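Local coordinates for uncharacterized protein VP1736 (Vibrio parahaemolyticus, PDB 3LXQ) that is of unknown function but belongs to the sulfatase family of the alkaline phosphatase clan, at residues 85-97 / 239-251. Residues are numbered along the deposited sequence; the frame is centred on the assembly and turned at random.
Sequences RKNLVILLQESLG and KPFFSLVFTSSNH
Phe241 opens the pairing of 239-251 with 85-97 by donating its backbone N to Asn87 OD1 at 3.1 Å. Strands 87-93 and 241-246 are parallel neighbours in the central mixed sheet of the sulfatase-type alpha/beta domain. The Asn87 amide stacks on one face of the Phe241 ring, planes 22° apart. With chi1 at 59°, Phe241 CG stands between the backbone N and the carbonyl carbon, which places the ring where Asn87 can stack on it. Asn87 CB sits over the same ring, a CH-pi contact. Helix 220-234 covers the side of Phe241 and Ser243. Phe242 points to the other side and lies alongside Leu88. Ile90 CD1 meets its rim, 3.3 Å from Phe242 CE1. Ser243 then bonds both ways through its backbone, N to Leu88 O and O to Ile90 N. Ser243 OG is hydrogen-bonded to Gln177 NE2. Leu244 CD1 packs on Ile90 CG2, and Val245 lies beside Leu91. Phe246 takes Leu92 CD2 over one ring face, 4.0 Å from the centroid. Past the strands, Thr247 OG1 accepts Glu94 N at 2.8 Å, with an angle of 152° at the hydrogen. Water 1 links that hydroxyl to Glu94 O. Asn250 ND2 donates to Glu94 O at 3.2 Å. Glu94 OE2 is hydrogen-bonded to Ser133 OG. His251 CE1 ends the contact 3.6 Å from Glu94 CG.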
loop_
_atom_site.group_PDB
_atom_site.type_symbol
_atom_site.label_atom_id
_atom_site.label_comp_id
_atom_site.label_asym_id
_atom_site.label_seq_id
_atom_site.Cartn_x
_atom_site.Cartn_y
_atom_site.Cartn_z
ATOM N N ARG A 85 -11.844 -13.998 13.831
ATOM C CA ARG A 85 -11.147 -13.350 12.705
ATOM C C ARG A 85 -12.061 -12.385 11.963
ATOM O O ARG A 85 -13.205 -12.720 11.657
ATOM C CB ARG A 85 -10.584 -14.374 11.709
ATOM C CG ARG A 85 -10.408 -15.784 12.233
ATOM C CD ARG A 85 -9.390 -16.576 11.433
ATOM N NE ARG A 85 -8.034 -16.386 11.959
ATOM C CZ ARG A 85 -7.108 -17.344 12.043
ATOM N NH1 ARG A 85 -7.380 -18.584 11.645
ATOM N NH2 ARG A 85 -5.910 -17.071 12.548
ATOM N N LYS A 86 -11.566 -11.183 11.688
ATOM C CA LYS A 86 -12.365 -10.206 10.958
ATOM C C LYS A 86 -12.154 -10.311 9.436
ATOM O O LYS A 86 -11.115 -10.794 8.969
ATOM C CB LYS A 86 -12.051 -8.784 11.433
ATOM C CG LYS A 86 -12.572 -8.436 12.813
ATOM C CD LYS A 86 -11.961 -7.112 13.262
ATOM C CE LYS A 86 -12.316 -6.761 14.701
ATOM N NZ LYS A 86 -13.747 -6.385 14.820
ATOM N N ASN A 87 -13.149 -9.859 8.674
ATOM C CA ASN A 87 -12.996 -9.668 7.238
ATOM C C ASN A 87 -12.001 -8.534 6.991
ATOM O O ASN A 87 -11.840 -7.640 7.833
ATOM C CB ASN A 87 -14.340 -9.313 6.592
ATOM C CG ASN A 87 -15.425 -10.347 6.845
ATOM O OD1 ASN A 87 -15.223 -11.552 6.670
ATOM N ND2 ASN A 87 -16.599 -9.868 7.228
ATOM N N LEU A 88 -11.341 -8.560 5.839
ATOM C CA LEU A 88 -10.404 -7.494 5.483
ATOM C C LEU A 88 -10.654 -6.885 4.099
ATOM O O LEU A 88 -10.554 -7.562 3.079
ATOM C CB LEU A 88 -8.957 -7.988 5.592
ATOM C CG LEU A 88 -7.861 -7.035 5.131
ATOM C CD1 LEU A 88 -7.781 -5.772 5.992
ATOM C CD2 LEU A 88 -6.534 -7.767 5.118
ATOM N N VAL A 89 -10.962 -5.590 4.090
ATOM C CA VAL A 89 -11.267 -4.874 2.858
ATOM C C VAL A 89 -10.205 -3.798 2.659
ATOM O O VAL A 89 -10.042 -2.905 3.504
ATOM C CB VAL A 89 -12.702 -4.279 2.881
ATOM C CG1 VAL A 89 -12.909 -3.279 1.767
ATOM C CG2 VAL A 89 -13.746 -5.396 2.792
ATOM N N ILE A 90 -9.463 -3.924 1.559
ATOM C CA ILE A 90 -8.491 -2.918 1.161
ATOM C C ILE A 90 -9.057 -2.080 0.004
ATOM O O ILE A 90 -9.359 -2.606 -1.060
ATOM C CB ILE A 90 -7.141 -3.568 0.735
ATOM C CG1 ILE A 90 -6.496 -4.301 1.923
ATOM C CG2 ILE A 90 -6.181 -2.503 0.159
ATOM C CD1 ILE A 90 -5.262 -5.162 1.540
ATOM N N LEU A 91 -9.197 -0.776 0.223
ATOM C CA LEU A 91 -9.770 0.114 -0.779
ATOM C C LEU A 91 -8.622 0.949 -1.306
ATOM O O LEU A 91 -8.336 2.027 -0.779
ATOM C CB LEU A 91 -10.867 1.002 -0.178
ATOM C CG LEU A 91 -12.010 0.286 0.546
ATOM C CD1 LEU A 91 -12.931 1.285 1.277
ATOM C CD2 LEU A 91 -12.808 -0.582 -0.416
ATOM N N LEU A 92 -7.961 0.423 -2.333
ATOM C CA LEU A 92 -6.760 1.031 -2.904
ATOM C C LEU A 92 -7.123 2.201 -3.819
ATOM O O LEU A 92 -7.958 2.077 -4.728
ATOM C CB LEU A 92 -5.889 -0.026 -3.611
ATOM C CG LEU A 92 -4.500 0.380 -4.152
ATOM C CD1 LEU A 92 -3.572 0.860 -3.072
ATOM C CD2 LEU A 92 -3.843 -0.763 -4.925
ATOM N N GLN A 93 -6.512 3.342 -3.558
ATOM C CA GLN A 93 -6.915 4.583 -4.194
ATOM C C GLN A 93 -5.902 4.976 -5.250
ATOM O O GLN A 93 -4.782 5.403 -4.927
ATOM C CB GLN A 93 -7.078 5.692 -3.153
ATOM C CG GLN A 93 -7.998 5.335 -2.006
ATOM C CD GLN A 93 -9.434 5.135 -2.460
ATOM O OE1 GLN A 93 -9.959 5.936 -3.226
ATOM N NE2 GLN A 93 -10.067 4.054 -2.005
ATOM N N GLU A 94 -6.294 4.805 -6.514
ATOM C CA GLU A 94 -5.465 5.189 -7.649
ATOM C C GLU A 94 -4.996 6.634 -7.562
ATOM O O GLU A 94 -5.809 7.560 -7.562
ATOM C CB GLU A 94 -6.215 4.984 -8.973
ATOM C CG GLU A 94 -5.468 5.531 -10.217
ATOM C CD GLU A 94 -4.117 4.871 -10.400
ATOM O OE1 GLU A 94 -3.094 5.579 -10.511
ATOM O OE2 GLU A 94 -4.079 3.622 -10.409
ATOM N N SER A 95 -3.675 6.805 -7.515
ATOM C CA SER A 95 -3.010 8.118 -7.587
ATOM C C SER A 95 -3.428 9.138 -6.526
ATOM O O SER A 95 -3.186 10.332 -6.690
ATOM C CB SER A 95 -3.141 8.717 -8.989
ATOM O OG SER A 95 -2.455 7.917 -9.925
ATOM N N LEU A 96 -4.006 8.665 -5.418
ATOM C CA LEU A 96 -4.470 9.566 -4.367
ATOM C C LEU A 96 -3.313 10.049 -3.474
ATOM O O LEU A 96 -3.139 9.583 -2.362
ATOM C CB LEU A 96 -5.582 8.910 -3.544
ATOM C CG LEU A 96 -6.372 9.828 -2.594
ATOM C CD1 LEU A 96 -7.168 10.835 -3.359
ATOM C CD2 LEU A 96 -7.296 9.024 -1.668
ATOM N N GLY A 97 -2.520 10.985 -3.980
ATOM C CA GLY A 97 -1.444 11.571 -3.195
ATOM C C GLY A 97 -1.972 12.498 -2.123
ATOM O O GLY A 97 -3.109 12.986 -2.210
ATOM N N LYS A 239 -17.639 -17.967 5.260
ATOM C CA LYS A 239 -16.216 -17.611 5.234
ATOM C C LYS A 239 -15.884 -16.166 5.570
ATOM O O LYS A 239 -16.613 -15.245 5.198
ATOM C CB LYS A 239 -15.569 -17.995 3.898
ATOM C CG LYS A 239 -15.367 -19.500 3.751
ATOM C CD LYS A 239 -14.274 -19.841 2.751
ATOM C CE LYS A 239 -13.776 -21.264 2.980
ATOM N NZ LYS A 239 -12.701 -21.652 2.032
ATOM N N PRO A 240 -14.774 -15.969 6.293
ATOM C CA PRO A 240 -14.174 -14.651 6.320
ATOM C C PRO A 240 -13.607 -14.368 4.925
ATOM O O PRO A 240 -13.091 -15.282 4.268
ATOM C CB PRO A 240 -13.046 -14.803 7.346
ATOM C CG PRO A 240 -12.730 -16.269 7.358
ATOM C CD PRO A 240 -14.055 -16.930 7.152
ATOM N N PHE A 241 -13.733 -13.132 4.464
ATOM C CA PHE A 241 -13.208 -12.769 3.152
ATOM C C PHE A 241 -12.151 -11.680 3.213
ATOM O O PHE A 241 -12.174 -10.827 4.109
ATOM C CB PHE A 241 -14.332 -12.342 2.207
ATOM C CG PHE A 241 -15.136 -11.161 2.693
ATOM C CD1 PHE A 241 -14.810 -9.871 2.304
ATOM C CD2 PHE A 241 -16.243 -11.348 3.518
ATOM C CE1 PHE A 241 -15.556 -8.783 2.743
ATOM C CE2 PHE A 241 -16.999 -10.263 3.956
ATOM C CZ PHE A 241 -16.652 -8.979 3.568
ATOM N N PHE A 242 -11.242 -11.721 2.235
ATOM C CA PHE A 242 -10.250 -10.671 2.013
ATOM C C PHE A 242 -10.472 -10.092 0.622
ATOM O O PHE A 242 -10.386 -10.807 -0.379
ATOM C CB PHE A 242 -8.814 -11.211 2.150
ATOM C CG PHE A 242 -7.762 -10.319 1.513
ATOM C CD1 PHE A 242 -7.621 -8.988 1.908
ATOM C CD2 PHE A 242 -6.914 -10.818 0.530
ATOM C CE1 PHE A 242 -6.650 -8.159 1.322
ATOM C CE2 PHE A 242 -5.939 -10.004 -0.061
ATOM C CZ PHE A 242 -5.813 -8.667 0.334
ATOM N N SER A 243 -10.750 -8.792 0.574
ATOM C CA SER A 243 -11.049 -8.115 -0.671
ATOM C C SER A 243 -10.122 -6.938 -0.960
ATOM O O SER A 243 -9.999 -6.012 -0.157
ATOM C CB SER A 243 -12.507 -7.656 -0.658
ATOM O OG SER A 243 -12.860 -7.035 -1.885
ATOM N N LEU A 244 -9.480 -6.981 -2.127
ATOM C CA LEU A 244 -8.742 -5.835 -2.662
ATOM C C LEU A 244 -9.596 -5.147 -3.726
ATOM O O LEU A 244 -9.940 -5.757 -4.720
ATOM C CB LEU A 244 -7.378 -6.270 -3.240
ATOM C CG LEU A 244 -6.588 -5.206 -4.019
ATOM C CD1 LEU A 244 -6.227 -4.015 -3.145
ATOM C CD2 LEU A 244 -5.347 -5.781 -4.669
ATOM N N VAL A 245 -9.916 -3.875 -3.494
ATOM C CA VAL A 245 -10.765 -3.070 -4.363
ATOM C C VAL A 245 -9.929 -1.894 -4.836
ATOM O O VAL A 245 -9.388 -1.158 -4.016
ATOM C CB VAL A 245 -11.981 -2.506 -3.603
ATOM C CG1 VAL A 245 -12.829 -1.654 -4.521
ATOM C CG2 VAL A 245 -12.824 -3.627 -2.944
ATOM N N PHE A 246 -9.829 -1.709 -6.151
ATOM C CA PHE A 246 -8.884 -0.750 -6.725
ATOM C C PHE A 246 -9.598 0.230 -7.636
ATOM O O PHE A 246 -10.204 -0.178 -8.621
ATOM C CB PHE A 246 -7.786 -1.520 -7.473
ATOM C CG PHE A 246 -6.622 -0.668 -7.956
ATOM C CD1 PHE A 246 -6.269 0.518 -7.314
ATOM C CD2 PHE A 246 -5.859 -1.090 -9.044
ATOM C CE1 PHE A 246 -5.178 1.290 -7.758
ATOM C CE2 PHE A 246 -4.756 -0.330 -9.502
ATOM C CZ PHE A 246 -4.420 0.858 -8.850
ATOM N N THR A 247 -9.529 1.517 -7.304
ATOM C CA THR A 247 -10.187 2.564 -8.106
ATOM C C THR A 247 -9.520 2.749 -9.471
ATOM O O THR A 247 -8.356 2.377 -9.644
ATOM C CB THR A 247 -10.282 3.942 -7.366
ATOM O OG1 THR A 247 -8.975 4.509 -7.166
ATOM C CG2 THR A 247 -11.014 3.796 -6.028
ATOM N N SER A 248 -10.277 3.336 -10.409
ATOM C CA SER A 248 -9.883 3.528 -11.819
ATOM C C SER A 248 -10.256 4.890 -12.404
ATOM O O SER A 248 -9.679 5.304 -13.422
ATOM C CB SER A 248 -10.558 2.475 -12.704
ATOM O OG SER A 248 -9.921 1.221 -12.565
ATOM N N SER A 249 -11.222 5.583 -11.805
ATOM C CA SER A 249 -11.687 6.853 -12.404
ATOM C C SER A 249 -10.583 7.880 -12.583
ATOM O O SER A 249 -10.544 8.575 -13.594
ATOM C CB SER A 249 -12.843 7.489 -11.619
ATOM O OG SER A 249 -14.037 6.773 -11.828
ATOM N N ASN A 250 -9.713 7.986 -11.583
ATOM C CA ASN A 250 -8.621 8.950 -11.609
ATOM C C ASN A 250 -7.470 8.544 -12.542
ATOM O O ASN A 250 -6.377 8.178 -12.088
ATOM C CB ASN A 250 -8.131 9.214 -10.181
ATOM C CG ASN A 250 -7.133 10.336 -10.108
ATOM O OD1 ASN A 250 -7.079 11.189 -10.988
ATOM N ND2 ASN A 250 -6.318 10.333 -9.065
ATOM N N HIS A 251 -7.746 8.598 -13.849
ATOM C CA HIS A 251 -6.780 8.392 -14.927
ATOM C C HIS A 251 -7.162 9.337 -16.049
ATOM O O HIS A 251 -8.357 9.524 -16.319
ATOM C CB HIS A 251 -6.914 7.006 -15.550
ATOM C CG HIS A 251 -6.200 5.911 -14.828
ATOM N ND1 HIS A 251 -6.853 5.037 -13.986
ATOM C CD2 HIS A 251 -4.907 5.513 -14.865
ATOM C CE1 HIS A 251 -5.983 4.160 -13.511
ATOM N NE2 HIS A 251 -4.795 4.429 -14.027
HETATM O O HOH W 1 -8.683 7.274 -7.057
HETATM O O HOH W 2 -2.917 2.053 -13.264
HETATM O O HOH W 3 -3.784 8.127 -12.506
#